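Long-range contacts in antitoxin (Nitrosomonas europaea, PDB 2ODK), which is probably the antitoxin component of a type II toxin-antitoxin system, a member of the Phd/YefM family: residues M3-V8 and I29-G34; E25-V30 and L40-E45. All blocks are in the same frame, centred on the assembly; numbering follows the deposited sequence.

Contact 1: M3-V8 and I29-G34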
# COMPACT_ATOMS: atom_id res chain seq x y z
N MSE A 3 -2.87 -10.39 3.87
CA MSE A 3 -1.49 -10.27 4.40
C MSE A 3 -0.56 -11.29 3.71
O MSE A 3 0.47 -11.66 4.28
CB MSE A 3 -1.44 -10.43 5.93
CG MSE A 3 -2.13 -9.31 6.75
SE MSE A 3 -1.39 -7.51 6.58
CE MSE A 3 -2.35 -6.68 8.08
N HIS A 4 -0.93 -11.75 2.52
CA HIS A 4 0.05 -12.33 1.58
C HIS A 4 1.17 -11.31 1.43
O HIS A 4 0.92 -10.07 1.56
CB HIS A 4 -0.59 -12.60 0.22
CG HIS A 4 0.34 -13.19 -0.79
ND1 HIS A 4 0.88 -14.46 -0.68
CD2 HIS A 4 0.85 -12.67 -1.94
CE1 HIS A 4 1.68 -14.69 -1.71
NE2 HIS A 4 1.68 -13.63 -2.49
N VAL A 5 2.38 -11.81 1.15
CA VAL A 5 3.59 -11.00 1.05
C VAL A 5 4.14 -11.06 -0.35
O VAL A 5 4.45 -12.16 -0.89
CB VAL A 5 4.73 -11.48 2.03
CG1 VAL A 5 5.93 -10.54 1.94
CG2 VAL A 5 4.22 -11.56 3.47
N TRP A 6 4.31 -9.88 -0.94
CA TRP A 6 4.77 -9.73 -2.31
C TRP A 6 6.16 -9.05 -2.35
O TRP A 6 6.27 -7.90 -1.92
CB TRP A 6 3.81 -8.76 -3.02
CG TRP A 6 2.39 -9.21 -3.09
CD1 TRP A 6 1.47 -9.26 -2.07
CD2 TRP A 6 1.69 -9.59 -4.28
NE1 TRP A 6 0.24 -9.67 -2.55
CE2 TRP A 6 0.35 -9.88 -3.91
CE3 TRP A 6 2.07 -9.72 -5.63
CZ2 TRP A 6 -0.62 -10.30 -4.84
CZ3 TRP A 6 1.09 -10.11 -6.57
CH2 TRP A 6 -0.22 -10.41 -6.16
N PRO A 7 7.19 -9.75 -2.89
CA PRO A 7 8.45 -9.05 -3.15
C PRO A 7 8.20 -7.86 -4.05
O PRO A 7 7.34 -7.91 -4.95
CB PRO A 7 9.29 -10.11 -3.89
CG PRO A 7 8.74 -11.43 -3.31
CD PRO A 7 7.25 -11.17 -3.28
N VAL A 8 9.01 -6.82 -3.87
CA VAL A 8 8.84 -5.57 -4.63
C VAL A 8 8.68 -5.80 -6.14
O VAL A 8 7.79 -5.21 -6.79
CB VAL A 8 9.94 -4.53 -4.26
CG1 VAL A 8 11.33 -5.05 -4.62
CG2 VAL A 8 9.62 -3.18 -4.93
N ILE A 29 1.03 -7.29 2.06
CA ILE A 29 2.36 -6.81 2.45
C ILE A 29 3.31 -6.80 1.26
O ILE A 29 3.22 -7.66 0.39
CB ILE A 29 2.91 -7.72 3.55
CG1 ILE A 29 2.00 -7.56 4.79
CG2 ILE A 29 4.37 -7.33 3.88
CD1 ILE A 29 2.26 -8.55 5.96
N VAL A 30 4.19 -5.80 1.22
CA VAL A 30 5.26 -5.75 0.24
C VAL A 30 6.59 -5.92 0.96
O VAL A 30 6.81 -5.27 1.99
CB VAL A 30 5.27 -4.37 -0.42
CG1 VAL A 30 6.41 -4.25 -1.46
CG2 VAL A 30 3.90 -4.10 -1.06
N SER A 31 7.48 -6.77 0.43
CA SER A 31 8.80 -6.96 1.02
C SER A 31 9.92 -6.49 0.08
O SER A 31 9.72 -6.39 -1.16
CB SER A 31 9.00 -8.44 1.34
OG SER A 31 8.95 -9.24 0.17
N ARG A 32 11.10 -6.19 0.68
CA ARG A 32 12.34 -6.02 -0.09
C ARG A 32 13.32 -6.87 0.66
O ARG A 32 13.32 -6.85 1.89
CB ARG A 32 12.83 -4.55 -0.06
CG ARG A 32 12.01 -3.58 -0.90
CD ARG A 32 12.64 -2.22 -1.02
NE ARG A 32 12.92 -1.55 0.24
CZ ARG A 32 12.76 -0.24 0.40
NH1 ARG A 32 12.22 0.49 -0.62
NH2 ARG A 32 13.10 0.31 1.58
N ARG A 33 14.20 -7.54 -0.07
CA ARG A 33 15.25 -8.36 0.57
C ARG A 33 14.63 -9.39 1.52
O ARG A 33 15.26 -9.79 2.52
CB ARG A 33 16.29 -7.48 1.30
CG ARG A 33 17.18 -6.64 0.37
CD ARG A 33 18.29 -6.05 1.21
NE ARG A 33 19.38 -5.39 0.49
CZ ARG A 33 20.43 -6.05 -0.01
NH1 ARG A 33 20.43 -7.38 0.10
NH2 ARG A 33 21.47 -5.39 -0.56
N GLY A 34 13.40 -9.80 1.22
CA GLY A 34 12.80 -10.82 2.09
C GLY A 34 12.42 -10.31 3.45
O GLY A 34 12.23 -11.12 4.39
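The parallel half of the small mixed sheet of this Phd/YefM antitoxin is built here: strand 5-7 runs beside strand 28-32, and helices 8-13 and 15-24 fill the connection, a beta-alpha-beta crossover. Ile29 bonds to His4, just before strand 5-7, and to Trp6 within it. Its N bonds to His4 O (2.8 Å), approaching nearly along the C=O axis, and its O accepts Trp6 N (2.8 Å) in a fairly straight bond, 163° at the hydrogen. Trp6 O takes Ser31 N (2.9 Å) from above its carbonyl plane and also meets Val30 CA at 3.2 Å in a CA-H...O contact. The last bond, Val8 N to Ser31 O, is weak and bent to 128°, where the chain enters helix 8-13. Pro7, the N-cap residue of that helix, suits the end of the strand because its ring nitrogen is not needed by this ladder.

On the face carrying Val5, Ile29 and Ser31, Ile29 holds CG1 anti to its carbonyl carbon (chi1 -64°), so that CG1 and CD1 reach the selenium of the selenomethionine Met3, with SE 3.8 Å from CG1. Val5 branches both ways, CG2 to Ile29 CB and CG1 to Ser31. The small Ser31 lets its OG rest 3.4 Å from Pro7 CA. On the other face the Trp6 ring turns the CD1 edge to Ile29 O (3.4 Å), with His4 CD2 offset over one ring face and Phe18 packed edge-to-face. Arg32 lays CG across Val8, and its NH1 salt-bridges Asp20 OD1 of the second subunit. Backbone bonds thus set the register, Met3 and Val5 cover Ile29 with Ser31 and Pro7 beside them, Trp6 NE1 adds a side-chain hydrogen bond to Gln28 OE1 of the partner strand, and Arg32 ties the pair to the second subunit.

Contact 2: E25-V30 and L40-E45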
# COMPACT_ATOMS: atom_id res chain seq x y z
N GLU A 25 -9.39 -9.16 -0.75
CA GLU A 25 -9.01 -9.98 0.38
C GLU A 25 -8.59 -9.15 1.59
O GLU A 25 -8.88 -9.51 2.72
CB GLU A 25 -7.91 -10.98 -0.03
CG GLU A 25 -8.35 -11.93 -1.16
CD GLU A 25 -7.21 -12.75 -1.72
OE1 GLU A 25 -6.46 -13.33 -0.92
OE2 GLU A 25 -7.06 -12.82 -2.96
N GLY A 26 -7.92 -8.02 1.35
CA GLY A 26 -7.46 -7.25 2.49
C GLY A 26 -6.00 -6.85 2.33
O GLY A 26 -5.38 -7.10 1.30
N PRO A 27 -5.49 -6.17 3.34
CA PRO A 27 -4.10 -5.65 3.29
C PRO A 27 -3.09 -6.66 2.74
O PRO A 27 -3.08 -7.83 3.16
CB PRO A 27 -3.81 -5.32 4.74
CG PRO A 27 -5.21 -4.84 5.25
CD PRO A 27 -6.17 -5.80 4.60
N GLN A 28 -2.27 -6.20 1.80
CA GLN A 28 -1.24 -7.03 1.16
C GLN A 28 0.12 -6.46 1.54
O GLN A 28 0.33 -5.25 1.39
CB GLN A 28 -1.39 -6.99 -0.37
CG GLN A 28 -2.76 -7.47 -0.88
CD GLN A 28 -2.95 -8.96 -0.63
OE1 GLN A 28 -2.13 -9.78 -1.07
NE2 GLN A 28 -4.03 -9.32 0.09
N ILE A 29 1.03 -7.29 2.06
CA ILE A 29 2.36 -6.81 2.45
C ILE A 29 3.31 -6.80 1.26
O ILE A 29 3.22 -7.66 0.39
CB ILE A 29 2.91 -7.72 3.55
CG1 ILE A 29 2.00 -7.56 4.79
CG2 ILE A 29 4.37 -7.33 3.88
CD1 ILE A 29 2.26 -8.55 5.96
N VAL A 30 4.19 -5.80 1.22
CA VAL A 30 5.26 -5.75 0.24
C VAL A 30 6.59 -5.92 0.96
O VAL A 30 6.81 -5.27 1.99
CB VAL A 30 5.27 -4.37 -0.42
CG1 VAL A 30 6.41 -4.25 -1.46
CG2 VAL A 30 3.90 -4.10 -1.06
N LEU A 40 -0.27 -2.59 1.56
CA LEU A 40 -1.26 -1.87 0.73
C LEU A 40 -2.62 -2.15 1.35
O LEU A 40 -3.01 -3.33 1.45
CB LEU A 40 -1.22 -2.40 -0.71
CG LEU A 40 -2.03 -1.55 -1.71
CD1 LEU A 40 -1.40 -0.19 -1.96
CD2 LEU A 40 -2.28 -2.28 -3.02
N VAL A 41 -3.30 -1.08 1.77
CA VAL A 41 -4.53 -1.18 2.56
C VAL A 41 -5.67 -0.55 1.76
O VAL A 41 -5.49 0.48 1.16
CB VAL A 41 -4.36 -0.36 3.88
CG1 VAL A 41 -5.63 -0.38 4.73
CG2 VAL A 41 -3.13 -0.87 4.67
N PRO A 42 -6.87 -1.17 1.77
CA PRO A 42 -8.00 -0.50 1.10
C PRO A 42 -8.19 0.88 1.70
O PRO A 42 -8.13 1.04 2.91
CB PRO A 42 -9.21 -1.38 1.46
CG PRO A 42 -8.61 -2.76 1.79
CD PRO A 42 -7.25 -2.45 2.41
N ILE A 43 -8.44 1.88 0.86
CA ILE A 43 -8.37 3.25 1.37
C ILE A 43 -9.42 3.50 2.48
O ILE A 43 -9.14 4.17 3.49
CB ILE A 43 -8.48 4.29 0.25
CG1 ILE A 43 -8.22 5.73 0.73
CG2 ILE A 43 -9.81 4.25 -0.48
CD1 ILE A 43 -6.73 5.93 1.10
N GLY A 44 -10.60 2.89 2.32
CA GLY A 44 -11.68 3.11 3.31
C GLY A 44 -11.29 2.55 4.67
O GLY A 44 -11.59 3.15 5.73
N GLU A 45 -10.59 1.41 4.65
CA GLU A 45 -10.15 0.80 5.89
C GLU A 45 -9.12 1.70 6.58
O GLU A 45 -9.18 1.91 7.81
CB GLU A 45 -9.54 -0.57 5.60
CG GLU A 45 -8.98 -1.26 6.83
CD GLU A 45 -8.56 -2.71 6.57
OE1 GLU A 45 -9.05 -3.31 5.60
OE2 GLU A 45 -7.75 -3.26 7.37
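Gln28 and Leu40 grip each other twice through their backbones, the tight end of the contact. Leu40 N gives a short, straight bond to Gln28 O (2.7 Å, 168°), and Gln28 N answers to Leu40 O at 3.0 Å; in both, the donor lies in the carbonyl plane. Leu40 O is approached a second time, by Pro27 CA at 3.2 Å in a CA-H...O contact. The Gln28 side chain folds back, CG anti to the carbonyl carbon and the chain bent at chi2 (-67°), so that NE2 reaches Gly26 O (2.9 Å) with that oxygen close to the amide plane; OE1 is taken by Trp6, and the two bonds fix the amide's orientation.

This is a hydrogen-bonded pair of the antiparallel hairpin of strands 28-32 and 35-42. Leu40 turns its isobutyl group to Phe18 of helix 15-24, an apolar residue in a buried place, while Leu40 to Pro42 also pair with a strand of the second subunit and carry the sheet across the interface. Gly26, the first residue past helix 15-24 to leave helical angles, has positive phi; a CB would jam against the preceding carbonyl oxygen and clash with Pro27 CD, so glycine fits.

Toward the partly exposed side, packing loosens. The Pro27 ring touches Pro42 CD with its CD at 4.1 Å, Pro42 being the N-cap of helix 43-52. Beyond it Glu45, extended from the first helical turn, crosses the same ring at about a right angle, its OE2 3.7 Å from Pro27 CG. This is van der Waals contact between a carboxylate and ring carbons, and Glu45 also packs on Trp46 of the second subunit.

In the fold
The centres of contacts 1 and 2 lie 13 Å apart on the two sides of strand 28-32, the middle strand of the sheet: contact 1 adds strand 5-7 in parallel, contact 2 adds strand 35-42 antiparallel. Along the chain the order is 3-8, then helices 8-13 and 15-24, then 25-30 and 29-34, which overlap at Ile29 and Val30, and finally 40-45. The contacts also meet directly, with Met3 SE packing 3.7 Å from Pro27 CB. Both pack side chains on the second subunit, and contact 2 in addition lies on the strand that extends the sheet into the partner, so the same small sheet serves both the subunit fold and the dimer interface.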